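Local coordinates for protein neuroglobin (Symsagittifera roscoffensis, PDB 4B4Y) that binds haem and molecular oxygen, and is probably an oxygen-binding globin of the neuroglobin family, at residues K106-T110 and E111-K115; T122-V125 and K126-E130. One frame throughout, in Å; residues are numbered along the deposited sequence. Where two conformers were deposited one is given.

Interaction 1 of 2, residues K106-T110 and E111-K115; sequences KKVPT and ELFGK. With HEM (protoporphyrin IX containing Fe), chain B.
Val108 and Phe113 meet at the edge of the haem, beside its pyrrole C, in the FG corner that leads into helix G (helix 111-127) of the globin fold. With Leu112 they line the haem pocket. CG1 of Val108 approaches CE2 of Phe113 obliquely, at 4.0 Å. The same methyl, anti to the backbone N (chi1 174°), stands 3.4 Å from CAC of the haem. The haem methyl CMC sits over the centre of one face of the Phe113 ring, 4.1 Å above its plane. Phe113 CE1 comes 3.3 Å from CHC of the porphyrin. With an alanine here, CMC and Val108 CG1 would probably lose the ring they pack on, leaving a gap beside CHC. Two backbone hydrogen bonds of i to i+3 spacing, Leu112 N to Pro109 O (2.9 Å) and Phe113 N to Thr110 O (3.2 Å), close the turn that leads into the helix. The other side, with exposed Thr110 and Glu111, is looser and wet: a water donates to Thr110 O and accepts from Gly114 N. On the buried side Phe113 leans on Thr149, Val152 and Thr153 of helix 135-153. Pro109 and Leu112, side by side, rest on Ile49 of helix 46-49.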
loop_
_atom_site.group_PDB
_atom_site.type_symbol
_atom_site.label_atom_id
_atom_site.label_comp_id
_atom_site.label_asym_id
_atom_site.label_seq_id
_atom_site.Cartn_x
_atom_site.Cartn_y
_atom_site.Cartn_z
ATOM N N LYS A 106 -13.315 9.366 2.717
ATOM C CA LYS A 106 -13.620 8.096 3.376
ATOM C C LYS A 106 -12.335 7.357 3.769
ATOM O O LYS A 106 -12.286 6.652 4.783
ATOM C CB LYS A 106 -14.418 7.228 2.412
ATOM C CG LYS A 106 -15.509 6.403 3.037
ATOM C CD LYS A 106 -16.328 5.628 1.925
ATOM C CE LYS A 106 -17.839 5.465 2.249
ATOM N NZ LYS A 106 -18.592 6.433 1.371
ATOM N N LYS A 107 -11.301 7.442 2.959
ATOM C CA LYS A 107 -10.053 6.728 3.374
ATOM C C LYS A 107 -9.115 7.597 4.203
ATOM O O LYS A 107 -8.394 7.092 5.067
ATOM C CB LYS A 107 -9.283 6.160 2.186
ATOM C CG LYS A 107 -10.046 5.052 1.413
ATOM C CD LYS A 107 -9.237 4.554 0.199
ATOM C CE LYS A 107 -10.087 3.709 -0.766
ATOM N NZ LYS A 107 -9.190 2.889 -1.547
ATOM N N VAL A 108 -9.099 8.900 3.936
ATOM C CA VAL A 108 -8.175 9.766 4.677
ATOM C C VAL A 108 -8.984 10.939 5.256
ATOM O O VAL A 108 -9.482 11.787 4.513
ATOM C CB VAL A 108 -7.050 10.296 3.797
ATOM C CG1 VAL A 108 -6.199 11.305 4.581
ATOM C CG2 VAL A 108 -6.272 9.170 3.191
ATOM N N PRO A 109 -9.081 11.008 6.578
ATOM C CA PRO A 109 -9.833 12.113 7.163
ATOM C C PRO A 109 -9.235 13.434 6.681
ATOM O O PRO A 109 -8.003 13.680 6.749
ATOM C CB PRO A 109 -9.624 11.939 8.667
ATOM C CG PRO A 109 -9.424 10.391 8.856
ATOM C CD PRO A 109 -8.607 10.027 7.583
ATOM N N THR A 110 -10.104 14.275 6.183
ATOM C CA THR A 110 -9.696 15.467 5.502
ATOM C C THR A 110 -8.825 16.439 6.342
ATOM O O THR A 110 -7.923 17.059 5.785
ATOM C CB THR A 110 -10.946 16.107 4.884
ATOM O OG1 THR A 110 -10.596 17.327 4.277
ATOM C CG2 THR A 110 -11.863 16.471 6.027
ATOM N N GLU A 111 -9.033 16.528 7.673
ATOM C CA GLU A 111 -8.204 17.402 8.510
ATOM C C GLU A 111 -6.749 16.910 8.629
ATOM O O GLU A 111 -5.835 17.682 8.961
ATOM C CB GLU A 111 -8.864 17.686 9.894
ATOM C CG GLU A 111 -10.066 18.682 9.845
ATOM C CD GLU A 111 -9.720 20.035 9.107
ATOM O OE1 GLU A 111 -9.028 20.954 9.685
ATOM O OE2 GLU A 111 -10.163 20.153 7.928
ATOM N N LEU A 112 -6.478 15.660 8.307
ATOM C CA LEU A 112 -5.061 15.258 8.279
ATOM C C LEU A 112 -4.178 15.936 7.203
ATOM O O LEU A 112 -2.951 16.021 7.356
ATOM C CB LEU A 112 -4.935 13.740 8.172
ATOM C CG LEU A 112 -5.379 12.924 9.438
ATOM C CD1 LEU A 112 -5.228 11.414 9.125
ATOM C CD2 LEU A 112 -4.454 13.251 10.590
ATOM N N PHE A 113 -4.764 16.389 6.105
ATOM C CA PHE A 113 -3.977 17.165 5.121
ATOM C C PHE A 113 -3.371 18.415 5.790
ATOM O O PHE A 113 -2.185 18.681 5.652
ATOM C CB PHE A 113 -4.830 17.513 3.843
ATOM C CG PHE A 113 -4.867 16.363 2.850
ATOM C CD1 PHE A 113 -3.836 16.193 1.942
ATOM C CD2 PHE A 113 -5.856 15.394 2.916
ATOM C CE1 PHE A 113 -3.827 15.101 1.091
ATOM C CE2 PHE A 113 -5.894 14.302 2.024
ATOM C CZ PHE A 113 -4.877 14.156 1.133
ATOM N N GLY A 114 -4.195 19.178 6.484
ATOM C CA GLY A 114 -3.721 20.342 7.287
ATOM C C GLY A 114 -2.646 19.993 8.272
ATOM O O GLY A 114 -1.633 20.671 8.397
ATOM N N LYS A 115 -2.799 18.882 8.952
ATOM C CA LYS A 115 -1.768 18.442 9.899
ATOM C C LYS A 115 -0.416 18.142 9.257
ATOM O O LYS A 115 0.661 18.509 9.802
ATOM C CB LYS A 115 -2.299 17.193 10.663
ATOM C CG LYS A 115 -3.511 17.506 11.602
ATOM C CD LYS A 115 -3.348 18.797 12.498
ATOM C CE LYS A 115 -4.577 18.983 13.425
ATOM N NZ LYS A 115 -5.902 19.012 12.691
HETATM C CHA HEM B . -0.306 6.991 -0.617
HETATM C CHB HEM B . 1.574 11.328 -1.497
HETATM C CHC HEM B . -1.309 13.176 2.000
HETATM C CHD HEM B . -2.274 8.727 3.526
HETATM C C1A HEM B . 0.443 7.999 -1.175
HETATM C C2A HEM B . 1.249 7.907 -2.348
HETATM C C3A HEM B . 1.772 9.086 -2.583
HETATM C C4A HEM B . 1.266 9.981 -1.615
HETATM C CMA HEM B . 2.717 9.515 -3.759
HETATM C CAA HEM B . 1.440 6.587 -3.168
HETATM C CBA HEM B . 2.730 5.940 -2.713
HETATM C CGA HEM B . 2.878 4.527 -3.238
HETATM O O1A HEM B . 2.608 4.215 -4.391
HETATM O O2A HEM B . 3.285 3.646 -2.452
HETATM C C1B HEM B . 0.929 12.254 -0.649
HETATM C C2B HEM B . 1.054 13.703 -0.681
HETATM C C3B HEM B . 0.252 14.213 0.239
HETATM C C4B HEM B . -0.379 13.105 0.935
HETATM C CMB HEM B . 1.960 14.446 -1.700
HETATM C CAB HEM B . 0.082 15.701 0.606
HETATM C CBB HEM B . -0.537 16.527 -0.245
HETATM C C1C HEM B . -1.744 12.120 2.771
HETATM C C2C HEM B . -2.330 12.187 4.124
HETATM C C3C HEM B . -2.508 10.960 4.570
HETATM C C4C HEM B . -2.096 10.084 3.512
HETATM C CMC HEM B . -2.597 13.483 4.933
HETATM C CAC HEM B . -3.140 10.544 5.954
HETATM C CBC HEM B . -2.685 9.425 6.529
HETATM C C1D HEM B . -2.033 7.853 2.481
HETATM C C2D HEM B . -2.504 6.464 2.353
HETATM C C3D HEM B . -1.869 6.025 1.093
HETATM C C4D HEM B . -1.044 7.085 0.561
HETATM C CMD HEM B . -3.350 5.594 3.289
HETATM C CAD HEM B . -1.874 4.623 0.486
HETATM C CBD HEM B . -0.698 4.992 1.462
HETATM C CGD HEM B . 0.041 3.791 1.452
HETATM O O1D HEM B . 0.903 3.711 2.351
HETATM O O2D HEM B . -0.385 3.006 0.539
HETATM N NA HEM B . 0.469 9.276 -0.773
HETATM N NB HEM B . 0.053 11.957 0.324
HETATM N NC HEM B . -1.603 10.827 2.451
HETATM N ND HEM B . -1.263 8.159 1.364
HETATM FE FE HEM B . -0.611 10.007 0.811
HETATM O O HOH W 1 -6.882 20.062 6.343
#

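Interaction 2 of 2, residues T122-V125 and K126-E130; sequences TQVV and KRVSE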
loop_
_atom_site.group_PDB
_atom_site.type_symbol
_atom_site.label_atom_id
_atom_site.label_comp_id
_atom_site.label_asym_id
_atom_site.label_seq_id
_atom_site.Cartn_x
_atom_site.Cartn_y
_atom_site.Cartn_z
ATOM N N THR A 122 7.120 22.834 9.594
ATOM C CA THR A 122 8.005 22.749 10.743
ATOM C C THR A 122 9.397 22.253 10.376
ATOM O O THR A 122 10.421 22.749 10.940
ATOM C CB THR A 122 7.432 21.750 11.887
ATOM O OG1 THR A 122 6.344 22.387 12.551
ATOM C CG2 THR A 122 8.533 21.413 12.923
ATOM N N GLN A 123 9.457 21.158 9.581
ATOM C CA GLN A 123 10.796 20.629 9.143
ATOM C C GLN A 123 11.442 21.583 8.171
ATOM O O GLN A 123 12.622 21.719 8.245
ATOM C CB GLN A 123 10.705 19.215 8.537
ATOM C CG GLN A 123 10.023 18.249 9.531
ATOM C CD GLN A 123 10.766 18.135 10.848
ATOM O OE1 GLN A 123 10.147 17.883 11.881
ATOM N NE2 GLN A 123 12.065 18.251 10.816
ATOM N N VAL A 124 10.679 22.316 7.335
ATOM C CA VAL A 124 11.302 23.378 6.493
ATOM C C VAL A 124 11.947 24.445 7.364
ATOM O O VAL A 124 13.170 24.705 7.252
ATOM C CB VAL A 124 10.326 24.007 5.459
ATOM C CG1 VAL A 124 11.023 25.232 4.769
ATOM C CG2 VAL A 124 9.900 22.974 4.423
ATOM N N VAL A 125 11.214 24.931 8.387
ATOM C CA VAL A 125 11.805 25.920 9.321
ATOM C C VAL A 125 13.024 25.362 10.001
ATOM O O VAL A 125 14.059 26.095 10.265
ATOM C CB VAL A 125 10.784 26.455 10.306
ATOM C CG1 VAL A 125 11.461 27.234 11.509
ATOM C CG2 VAL A 125 9.826 27.361 9.599
ATOM N N LYS A 126 13.001 24.067 10.282
ATOM C CA LYS A 126 14.227 23.548 10.969
ATOM C C LYS A 126 15.471 23.575 10.043
ATOM O O LYS A 126 16.556 23.705 10.541
ATOM C CB LYS A 126 14.053 22.084 11.499
ATOM C CG LYS A 126 13.127 22.011 12.848
ATOM C CD LYS A 126 12.676 20.524 13.097
ATOM C CE LYS A 126 12.131 20.149 14.544
ATOM N NZ LYS A 126 11.698 18.571 14.748
ATOM N N ARG A 127 15.301 23.393 8.714
ATOM C CA ARG A 127 16.461 23.250 7.829
ATOM C C ARG A 127 16.884 24.625 7.271
ATOM O O ARG A 127 18.024 24.780 6.958
ATOM C CB ARG A 127 16.178 22.295 6.642
ATOM C CG ARG A 127 15.660 20.859 6.990
ATOM C CD ARG A 127 16.765 19.970 7.223
ATOM N NE ARG A 127 16.421 18.579 7.612
ATOM C CZ ARG A 127 17.380 17.641 7.758
ATOM N NH1 ARG A 127 18.678 17.972 7.519
ATOM N NH2 ARG A 127 17.108 16.397 8.179
ATOM N N VAL A 128 15.961 25.572 7.125
ATOM C CA VAL A 128 16.256 26.900 6.574
ATOM C C VAL A 128 16.846 27.778 7.710
ATOM O O VAL A 128 16.468 27.605 8.917
ATOM C CB VAL A 128 14.982 27.521 5.988
ATOM C CG1 VAL A 128 15.187 28.994 5.539
ATOM C CG2 VAL A 128 14.486 26.705 4.763
ATOM N N SER A 129 17.765 28.693 7.380
ATOM C CA SER A 129 18.397 29.508 8.446
ATOM C C SER A 129 17.332 30.456 8.992
ATOM O O SER A 129 16.415 30.810 8.265
ATOM C CB SER A 129 19.569 30.382 7.870
ATOM O OG SER A 129 19.033 31.345 6.949
ATOM N N GLU A 130 17.464 30.864 10.245
ATOM C CA GLU A 130 16.619 31.885 10.826
ATOM C C GLU A 130 16.632 33.181 10.003
ATOM O O GLU A 130 15.601 33.796 9.764
ATOM C CB GLU A 130 17.183 32.267 12.193
ATOM C CG GLU A 130 16.880 31.356 13.366
ATOM C CD GLU A 130 15.841 31.940 14.349
ATOM O OE1 GLU A 130 15.116 32.925 14.073
ATOM O OE2 GLU A 130 15.769 31.376 15.434
HETATM O O HOH W 2 14.074 18.491 8.965
#
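Backbone hydrogen bonds run from Lys126 N to Thr122 O and from Arg127 N to Gln123 O in the helical i to i+4 pattern, and Val124 O closes the last turn by accepting from both Val128 N and Arg127 N. Val128 N lies 2.9 Å from Val124 O, almost in line with the C=O bond (C=O...N 174°). Arg127 N, also 2.9 Å from Val124 O, reaches it from well above the carbonyl plane. Val128 is the first residue to leave helical torsions. This is the C-terminal end of helix G (helix 111-127), where the chain turns into the GH corner before helix 135-153. It is structural packing away from the haem.

Lys126 and Gln123 lie side by side and point the same way. The lysine chain is extended beyond CG, and its CD passes 3.3 Å from Gln123 NE2. Its NZ makes a weak hydrogen bond to Gln123 OE1, at 3.3 Å. Gln123 bends at chi2 (-60°), which turns its amide along the lysine chain. On the flank of the lysine, CE lies 4.1 Å from Thr122 CG2.

The other end of the same amide faces Arg127. A water accepts from Gln123 NE2 and from Arg127 NE, 2.7 Å each, and so bridges the two side chains. The guanidinium finds its charge partner elsewhere: NH2 forms a salt bridge with Asp34 of helix 28-42. The apolar part is small. CG2 of Val128 meets CG1 of Val124 at 3.8 Å, and Val124 also packs on Trp133 in the following loop.

The chemistry is thus mixed. Gln123 is buried, yet both ends of its amide have polar partners, a weak bond from a lysine and a water. The nearby Asp34 probably offsets the arginine charge, while the exposed lysine is held mostly by contact along its chain.

Both contacts are local and involve helix 111-127, interaction 1 at its start and interaction 2 at its end. Their centres lie 24 Å apart, and they do not touch. Each is part buried and part exposed, but the buried sides differ. In interaction 1 the inner side is apolar and belongs to the haem pocket. In interaction 2 the side chain of Val124 lies about 13 Å from the haem, outside the pocket. Its side chains meet through one weak hydrogen bond, a water bridge and carbon contacts. In interaction 1 the water sits at the backbone instead. The packing helices differ too: 46-49 and 135-153 at the start, 11-24 and 28-42 at the end.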